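Local coordinates for HRDC domain-containing protein (PDB 3CYM) that is uncharacterised but probably binds nucleic acid and trims it from the 3' end as a 3'-5' exonuclease of the ribonuclease D type, at residues W156-R159 and P160-D164; I386-K389 and P390-R394; Q414-R417 and D418-S422. One frame throughout, in Å; residues are numbered along the deposited sequence.

Interaction 1. Residues W156-R159 and P160-D164; sequences WSYR and PLPRD
L161 fills the inside of a tight bend formed by W156, Y158 and R159. Its CD2 methyl lies 3.4 Å from the backbone O of Y158, and the same methyl reaches CE3 of the W156 indole at 3.8 Å, the two side chains crossing at about a right angle. R159 approaches L161 differently: the two side chains run alongside each other in the same direction, with NH1 of R159 3.7 Å from CG of L161 and CD1 of L161 over one face of the guanidinium. The Y158 ring presents an edge to the backbone: its CD1 comes within 3.5 Å of O of P160, which lies in the ring plane. The peptide between R159 and P160 is cis, consistent with a sharp turn of the chain here that leaves L161 beside W156. Behind this first shell, R159 closes the bend with hydrogen bonds. A kink at chi2 (-73°) folds its chain back, and NH1 donates to O of W156 at 2.8 Å in the guanidinium plane. The same nitrogen gives a longer bond of 3.2 Å to O of Y158, arriving from above that carbonyl's plane. NH2 bonds to the backbone O of W58 and NE forms a salt bridge with D73, which together fix the rotation of the group. Without the guanidinium, as with an alanine in place of R159, the carbonyls of W156 and Y158 would probably lose these donors, D73 its ionic mate and L161 the flat group alongside it. The bend leads from the loop after strand 145-146 into helix 163-174, with P162 at the N-cap; W156 and L161 pack on strand 57-65, while the indole also meets W165 of helix 163-174, the helix that carries the sodium ligand D172.

Interaction 2. Residues I386-K389 and P390-R394; sequences IVIK and PQYLR
The phenol ring of Y392 carries the side chain of K389 across one face and meets I388 at its edge. CB of K389 sits 3.9 Å from the ring centroid and 20° off the normal, a CH-pi contact displaced toward the rim. With CG of K389 anti to the backbone N (chi1 -170°) and the chain extended beyond it, the lysine crosses the same ring, so that its CD lies 3.8 Å from CZ of Y392. The ring thus shields the aliphatic part of a lysine that is otherwise exposed. Near the ring plane, CG1 of I388 approaches CD2 of Y392 at 4.2 Å. The guanidinium of R394 is the second flat group, and it spreads one face over the backbone, with C of P390 above its centre. At its edge, NH2 and NE both grip the single atom OE1 of Q391, each at 2.7 Å and from the same face of the amide. A bend at chi2 of Q391 (62°) brings the amide round to this grip, while its NE2 donates to O of A348 and to OD1 of N395. The amide is therefore held at both ends and has little freedom to flip. N of Y392 also donates to O of K389 at 2.9 Å, a backbone bond joining the same two residues as the ring contact. One residue further on, CD2 of L393 meets CG2 of I388 at 3.8 Å, an apolar contact on the buried side. I388, the first residue to leave helix 384-387, and K389 lie in the short link to helix 390-397. I388 and L393 press into helix 360-380, I388 also touches L411 of helix 407-414, and Y392 leans on Q414.

Interaction 3. Residues Q414-R417 and D418-S422; sequences QGAR and DWQVS
R417 and Q420 lie side by side and point the same way, their guanidinium and amide planes turned 41° apart. OE1 of Q420 rests over the centre of one guanidinium face, 3.6 Å from CZ of R417, where its partial negative charge is likely to suit the cation. The oxygen does more than lie on the arginine: N of R417 donates to it at 3.1 Å, in a fairly straight bond of 161°. With CG of Q420 anti to its own carbonyl carbon (chi1 -58°) and the chain extended, the amide reaches back to the start of the helix. Bends at chi2 and chi3 curl R417 in turn, so that NH2 meets O of G415 in the guanidinium plane at 2.8 Å. NE of R417 forms a salt bridge with E199, which also accepts from NE1 of W419, and Y202 gives the cation a pi partner. W419 takes CB of R417 at 3.7 Å from its CD1 and lays one face on CG of Q420. CB of A416 touches CG2 of V421 at 4.1 Å, and a water links O of A416 to OD1 of D418. The first helical turn closes through N of V421, which donates almost straight to O of R417 at 3.0 Å. The arrangement is an N-terminal helix cap. Q420, third residue of helix 418-433, accepts through its side chain from the backbone N of the N-cap R417, satisfying the N-H at the helix start. It follows the Schellman motif that ends helix 407-414 at G415, a compact helix-to-helix turn within the C-terminal HRDC-like domain.

How the interactions relate
All three contacts are partly buried turns that lead into a helix, each pairing buried residues (W156 and L161; I388, Y392 and L393; A416, W419 and Q420) with an exposed one (P160, K389, D418). Interaction 1 belongs to the exonuclease domain, centred about 41 and 43 Å from the centres of interactions 2 and 3, across the chain's centre. Interactions 2 and 3 share the all-helical C-terminal domain and touch: NE2 of Q420 lies 3.0 Å from O of I386. Interaction 1 relies on an arginine bonding to backbone carbonyls, interaction 2 mainly on ring and aliphatic packing beside an arginine-glutamine pair, interaction 3 on bonds at a helix N-terminus and charges shared with helix 193-207.

Interaction 1. Residues W156-R159 and P160-D164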
loop_
_atom_site.group_PDB
_atom_site.type_symbol
_atom_site.label_atom_id
_atom_site.label_comp_id
_atom_site.label_asym_id
_atom_site.label_seq_id
_atom_site.Cartn_x
_atom_site.Cartn_y
_atom_site.Cartn_z
ATOM N N TRP A 156 -13.266 -7.026 5.464
ATOM C CA TRP A 156 -13.882 -5.881 6.154
ATOM C C TRP A 156 -15.223 -5.430 5.595
ATOM O O TRP A 156 -15.875 -4.565 6.185
ATOM C CB TRP A 156 -12.900 -4.717 6.271
ATOM C CG TRP A 156 -11.796 -5.064 7.198
ATOM C CD1 TRP A 156 -10.562 -5.553 6.865
ATOM C CD2 TRP A 156 -11.842 -5.017 8.628
ATOM N NE1 TRP A 156 -9.820 -5.780 8.006
ATOM C CE2 TRP A 156 -10.585 -5.465 9.103
ATOM C CE3 TRP A 156 -12.815 -4.617 9.558
ATOM C CZ2 TRP A 156 -10.275 -5.524 10.469
ATOM C CZ3 TRP A 156 -12.502 -4.681 10.924
ATOM C CH2 TRP A 156 -11.245 -5.132 11.359
ATOM N N SER A 157 -15.646 -6.047 4.491
ATOM C CA SER A 157 -16.976 -5.808 3.914
ATOM C C SER A 157 -18.094 -6.590 4.601
ATOM O O SER A 157 -19.266 -6.412 4.266
ATOM C CB SER A 157 -16.979 -6.127 2.420
ATOM O OG SER A 157 -16.894 -7.520 2.194
ATOM N N TYR A 158 -17.731 -7.461 5.544
ATOM C CA TYR A 158 -18.698 -8.265 6.292
ATOM C C TYR A 158 -19.571 -7.361 7.172
ATOM O O TYR A 158 -19.054 -6.593 7.971
ATOM C CB TYR A 158 -17.960 -9.300 7.155
ATOM C CG TYR A 158 -18.798 -10.487 7.600
ATOM C CD1 TYR A 158 -19.622 -10.407 8.729
ATOM C CD2 TYR A 158 -18.758 -11.697 6.898
ATOM C CE1 TYR A 158 -20.398 -11.496 9.139
ATOM C CE2 TYR A 158 -19.534 -12.796 7.303
ATOM C CZ TYR A 158 -20.350 -12.683 8.425
ATOM O OH TYR A 158 -21.114 -13.755 8.843
ATOM N N ARG A 159 -20.888 -7.432 6.994
ATOM C CA ARG A 159 -21.832 -6.712 7.864
ATOM C C ARG A 159 -22.825 -7.692 8.500
ATOM O O ARG A 159 -23.270 -8.618 7.843
ATOM C CB ARG A 159 -22.585 -5.605 7.115
ATOM C CG ARG A 159 -21.722 -4.501 6.517
ATOM C CD ARG A 159 -21.164 -3.570 7.579
ATOM N NE ARG A 159 -20.380 -2.489 6.985
ATOM C CZ ARG A 159 -19.081 -2.551 6.700
ATOM N NH1 ARG A 159 -18.375 -3.653 6.946
ATOM N NH2 ARG A 159 -18.484 -1.498 6.161
ATOM N N PRO A 160 -23.149 -7.513 9.796
ATOM C CA PRO A 160 -22.577 -6.531 10.723
ATOM C C PRO A 160 -21.158 -6.923 11.133
ATOM O O PRO A 160 -20.816 -8.106 11.123
ATOM C CB PRO A 160 -23.521 -6.586 11.922
ATOM C CG PRO A 160 -24.110 -7.947 11.877
ATOM C CD PRO A 160 -24.169 -8.359 10.443
ATOM N N LEU A 161 -20.329 -5.932 11.445
ATOM C CA LEU A 161 -18.974 -6.201 11.905
ATOM C C LEU A 161 -19.010 -6.829 13.299
ATOM O O LEU A 161 -19.634 -6.275 14.211
ATOM C CB LEU A 161 -18.124 -4.927 11.901
ATOM C CG LEU A 161 -17.663 -4.390 10.541
ATOM C CD1 LEU A 161 -17.186 -2.962 10.654
ATOM C CD2 LEU A 161 -16.584 -5.281 9.932
ATOM N N PRO A 162 -18.362 -8.002 13.455
ATOM C CA PRO A 162 -18.234 -8.731 14.726
ATOM C C PRO A 162 -17.523 -7.900 15.797
ATOM O O PRO A 162 -16.765 -6.984 15.464
ATOM C CB PRO A 162 -17.355 -9.934 14.359
ATOM C CG PRO A 162 -17.443 -10.062 12.876
ATOM C CD PRO A 162 -17.690 -8.700 12.339
ATOM N N ARG A 163 -17.750 -8.232 17.066
ATOM C CA ARG A 163 -17.196 -7.460 18.171
ATOM C C ARG A 163 -15.667 -7.542 18.257
ATOM O O ARG A 163 -15.021 -6.559 18.596
ATOM C CB ARG A 163 -17.844 -7.857 19.505
ATOM C CG ARG A 163 -17.600 -6.844 20.633
ATOM C CD ARG A 163 -18.313 -7.207 21.922
ATOM N NE ARG A 163 -17.539 -6.762 23.079
ATOM C CZ ARG A 163 -17.771 -5.653 23.778
ATOM N NH1 ARG A 163 -16.989 -5.356 24.809
ATOM N NH2 ARG A 163 -18.777 -4.843 23.461
ATOM N N ASP A 164 -15.104 -8.708 17.944
ATOM C CA ASP A 164 -13.648 -8.907 17.920
ATOM C C ASP A 164 -12.950 -8.030 16.882
ATOM O O ASP A 164 -11.871 -7.473 17.158
ATOM C CB ASP A 164 -13.304 -10.369 17.635
ATOM C CG ASP A 164 -13.642 -11.290 18.788
ATOM O OD1 ASP A 164 -13.268 -10.981 19.943
ATOM O OD2 ASP A 164 -14.272 -12.339 18.528
#

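Interaction 2. Residues I386-K389 and P390-R394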
loop_
_atom_site.group_PDB
_atom_site.type_symbol
_atom_site.label_atom_id
_atom_site.label_comp_id
_atom_site.label_asym_id
_atom_site.label_seq_id
_atom_site.Cartn_x
_atom_site.Cartn_y
_atom_site.Cartn_z
ATOM N N ILE A 386 16.663 4.456 4.165
ATOM C CA ILE A 386 15.943 5.639 4.674
ATOM C C ILE A 386 16.753 6.936 4.455
ATOM O O ILE A 386 16.180 7.983 4.123
ATOM C CB ILE A 386 15.519 5.424 6.168
ATOM C CG1 ILE A 386 14.425 4.355 6.258
ATOM C CG2 ILE A 386 15.035 6.712 6.854
ATOM C CD1 ILE A 386 13.056 4.751 5.633
ATOM N N VAL A 387 18.078 6.846 4.619
ATOM C CA VAL A 387 19.021 7.953 4.353
ATOM C C VAL A 387 18.780 8.584 2.971
ATOM O O VAL A 387 18.704 9.809 2.841
ATOM C CB VAL A 387 20.505 7.475 4.482
ATOM C CG1 VAL A 387 21.469 8.557 4.058
ATOM C CG2 VAL A 387 20.814 7.069 5.905
ATOM N N ILE A 388 18.654 7.727 1.957
ATOM C CA ILE A 388 18.216 8.104 0.613
ATOM C C ILE A 388 17.740 6.837 -0.093
ATOM O O ILE A 388 18.258 5.749 0.186
ATOM C CB ILE A 388 19.332 8.840 -0.200
ATOM C CG1 ILE A 388 18.779 9.389 -1.527
ATOM C CG2 ILE A 388 20.580 7.960 -0.369
ATOM C CD1 ILE A 388 19.525 10.565 -2.060
ATOM N N LYS A 389 16.742 6.978 -0.972
ATOM C CA LYS A 389 16.207 5.854 -1.747
ATOM C C LYS A 389 17.269 5.253 -2.656
ATOM O O LYS A 389 17.810 5.951 -3.513
ATOM C CB LYS A 389 14.990 6.267 -2.575
ATOM C CG LYS A 389 14.260 5.083 -3.202
ATOM C CD LYS A 389 13.007 5.516 -3.933
ATOM C CE LYS A 389 12.424 4.378 -4.745
ATOM N NZ LYS A 389 11.403 4.897 -5.707
ATOM N N PRO A 390 17.562 3.951 -2.462
ATOM C CA PRO A 390 18.582 3.216 -3.196
ATOM C C PRO A 390 18.534 3.411 -4.707
ATOM O O PRO A 390 19.590 3.500 -5.331
ATOM C CB PRO A 390 18.283 1.773 -2.819
ATOM C CG PRO A 390 17.823 1.889 -1.409
ATOM C CD PRO A 390 16.916 3.082 -1.457
ATOM N N GLN A 391 17.330 3.507 -5.272
ATOM C CA GLN A 391 17.150 3.712 -6.719
ATOM C C GLN A 391 17.704 5.052 -7.235
ATOM O O GLN A 391 18.163 5.139 -8.386
ATOM C CB GLN A 391 15.675 3.534 -7.122
ATOM C CG GLN A 391 15.408 3.418 -8.633
ATOM C CD GLN A 391 16.083 2.206 -9.289
ATOM O OE1 GLN A 391 16.222 1.149 -8.680
ATOM N NE2 GLN A 391 16.489 2.363 -10.537
ATOM N N TYR A 392 17.680 6.084 -6.394
ATOM C CA TYR A 392 18.182 7.401 -6.803
ATOM C C TYR A 392 19.703 7.382 -7.027
ATOM O O TYR A 392 20.206 8.034 -7.946
ATOM C CB TYR A 392 17.766 8.504 -5.815
ATOM C CG TYR A 392 16.263 8.688 -5.616
ATOM C CD1 TYR A 392 15.335 8.254 -6.576
ATOM C CD2 TYR A 392 15.772 9.325 -4.479
ATOM C CE1 TYR A 392 13.971 8.421 -6.389
ATOM C CE2 TYR A 392 14.397 9.506 -4.287
ATOM C CZ TYR A 392 13.513 9.054 -5.244
ATOM O OH TYR A 392 12.168 9.228 -5.055
ATOM N N LEU A 393 20.413 6.601 -6.210
ATOM C CA LEU A 393 21.865 6.392 -6.351
ATOM C C LEU A 393 22.216 5.561 -7.575
ATOM O O LEU A 393 23.246 5.789 -8.209
ATOM C CB LEU A 393 22.447 5.706 -5.110
ATOM C CG LEU A 393 22.106 6.252 -3.726
ATOM C CD1 LEU A 393 22.598 5.281 -2.661
ATOM C CD2 LEU A 393 22.716 7.606 -3.529
ATOM N N ARG A 394 21.378 4.571 -7.870
ATOM C CA ARG A 394 21.494 3.761 -9.079
ATOM C C ARG A 394 21.272 4.597 -10.348
ATOM O O ARG A 394 22.073 4.537 -11.288
ATOM C CB ARG A 394 20.509 2.590 -9.033
ATOM C CG ARG A 394 20.779 1.584 -7.917
ATOM C CD ARG A 394 20.065 0.260 -8.168
ATOM N NE ARG A 394 18.660 0.302 -7.773
ATOM C CZ ARG A 394 18.198 -0.057 -6.579
ATOM N NH1 ARG A 394 19.023 -0.486 -5.635
ATOM N NH2 ARG A 394 16.902 0.024 -6.324
#

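Interaction 3. Residues Q414-R417 and D418-S422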
loop_
_atom_site.group_PDB
_atom_site.type_symbol
_atom_site.label_atom_id
_atom_site.label_comp_id
_atom_site.label_asym_id
_atom_site.label_seq_id
_atom_site.Cartn_x
_atom_site.Cartn_y
_atom_site.Cartn_z
ATOM N N GLN A 414 15.350 13.897 -8.634
ATOM C CA GLN A 414 14.889 12.511 -8.487
ATOM C C GLN A 414 13.731 12.398 -7.496
ATOM O O GLN A 414 12.897 11.491 -7.596
ATOM C CB GLN A 414 16.038 11.591 -8.049
ATOM C CG GLN A 414 17.004 11.207 -9.157
ATOM C CD GLN A 414 16.443 10.159 -10.099
ATOM O OE1 GLN A 414 16.306 8.997 -9.735
ATOM N NE2 GLN A 414 16.120 10.568 -11.317
ATOM N N GLY A 415 13.692 13.321 -6.540
ATOM C CA GLY A 415 12.640 13.355 -5.530
ATOM C C GLY A 415 13.137 13.200 -4.104
ATOM O O GLY A 415 12.328 13.029 -3.182
ATOM N N ALA A 416 14.459 13.242 -3.923
ATOM C CA ALA A 416 15.059 13.220 -2.587
ATOM C C ALA A 416 14.819 14.526 -1.861
ATOM O O ALA A 416 14.849 15.605 -2.455
ATOM C CB ALA A 416 16.559 12.929 -2.653
ATOM N N ARG A 417 14.620 14.419 -0.557
ATOM C CA ARG A 417 14.314 15.570 0.272
ATOM C C ARG A 417 15.553 16.403 0.527
ATOM O O ARG A 417 16.677 15.912 0.382
ATOM C CB ARG A 417 13.674 15.116 1.585
ATOM C CG ARG A 417 12.165 14.998 1.514
ATOM C CD ARG A 417 11.716 13.953 0.511
ATOM N NE ARG A 417 11.716 12.628 1.115
ATOM C CZ ARG A 417 11.839 11.485 0.450
ATOM N NH1 ARG A 417 11.813 10.342 1.117
ATOM N NH2 ARG A 417 11.997 11.473 -0.865
ATOM N N ASP A 418 15.337 17.666 0.885
ATOM C CA ASP A 418 16.422 18.596 1.178
ATOM C C ASP A 418 17.393 18.073 2.232
ATOM O O ASP A 418 18.596 18.234 2.077
ATOM C CB ASP A 418 15.873 19.959 1.610
ATOM C CG ASP A 418 15.056 20.639 0.525
ATOM O OD1 ASP A 418 15.039 20.155 -0.631
ATOM O OD2 ASP A 418 14.426 21.674 0.840
ATOM N N TRP A 419 16.881 17.439 3.289
ATOM C CA TRP A 419 17.752 16.904 4.342
ATOM C C TRP A 419 18.634 15.756 3.846
ATOM O O TRP A 419 19.766 15.606 4.302
ATOM C CB TRP A 419 16.966 16.485 5.590
ATOM C CG TRP A 419 16.110 15.242 5.449
ATOM C CD1 TRP A 419 14.800 15.191 5.066
ATOM C CD2 TRP A 419 16.498 13.885 5.715
ATOM N NE1 TRP A 419 14.349 13.893 5.065
ATOM C CE2 TRP A 419 15.366 13.070 5.472
ATOM C CE3 TRP A 419 17.689 13.278 6.140
ATOM C CZ2 TRP A 419 15.395 11.674 5.617
ATOM C CZ3 TRP A 419 17.714 11.892 6.295
ATOM C CH2 TRP A 419 16.575 11.107 6.031
ATOM N N GLN A 420 18.107 14.973 2.905
ATOM C CA GLN A 420 18.815 13.828 2.355
ATOM C C GLN A 420 19.943 14.309 1.472
ATOM O O GLN A 420 21.053 13.823 1.586
ATOM C CB GLN A 420 17.872 12.920 1.575
ATOM C CG GLN A 420 16.719 12.413 2.399
ATOM C CD GLN A 420 15.874 11.416 1.679
ATOM O OE1 GLN A 420 15.465 11.632 0.540
ATOM N NE2 GLN A 420 15.604 10.302 2.335
ATOM N N VAL A 421 19.644 15.297 0.631
ATOM C CA VAL A 421 20.622 15.972 -0.232
ATOM C C VAL A 421 21.733 16.674 0.567
ATOM O O VAL A 421 22.911 16.502 0.275
ATOM C CB VAL A 421 19.911 16.969 -1.191
ATOM C CG1 VAL A 421 20.914 17.748 -2.023
ATOM C CG2 VAL A 421 18.949 16.229 -2.100
ATOM N N SER A 422 21.355 17.447 1.580
ATOM C CA SER A 422 22.317 18.107 2.461
ATOM C C SER A 422 23.231 17.154 3.229
ATOM O O SER A 422 24.394 17.461 3.453
ATOM C CB SER A 422 21.582 19.003 3.447
ATOM O OG SER A 422 20.906 20.036 2.756
HETATM O O HOH W 1 15.866 18.090 -2.207
#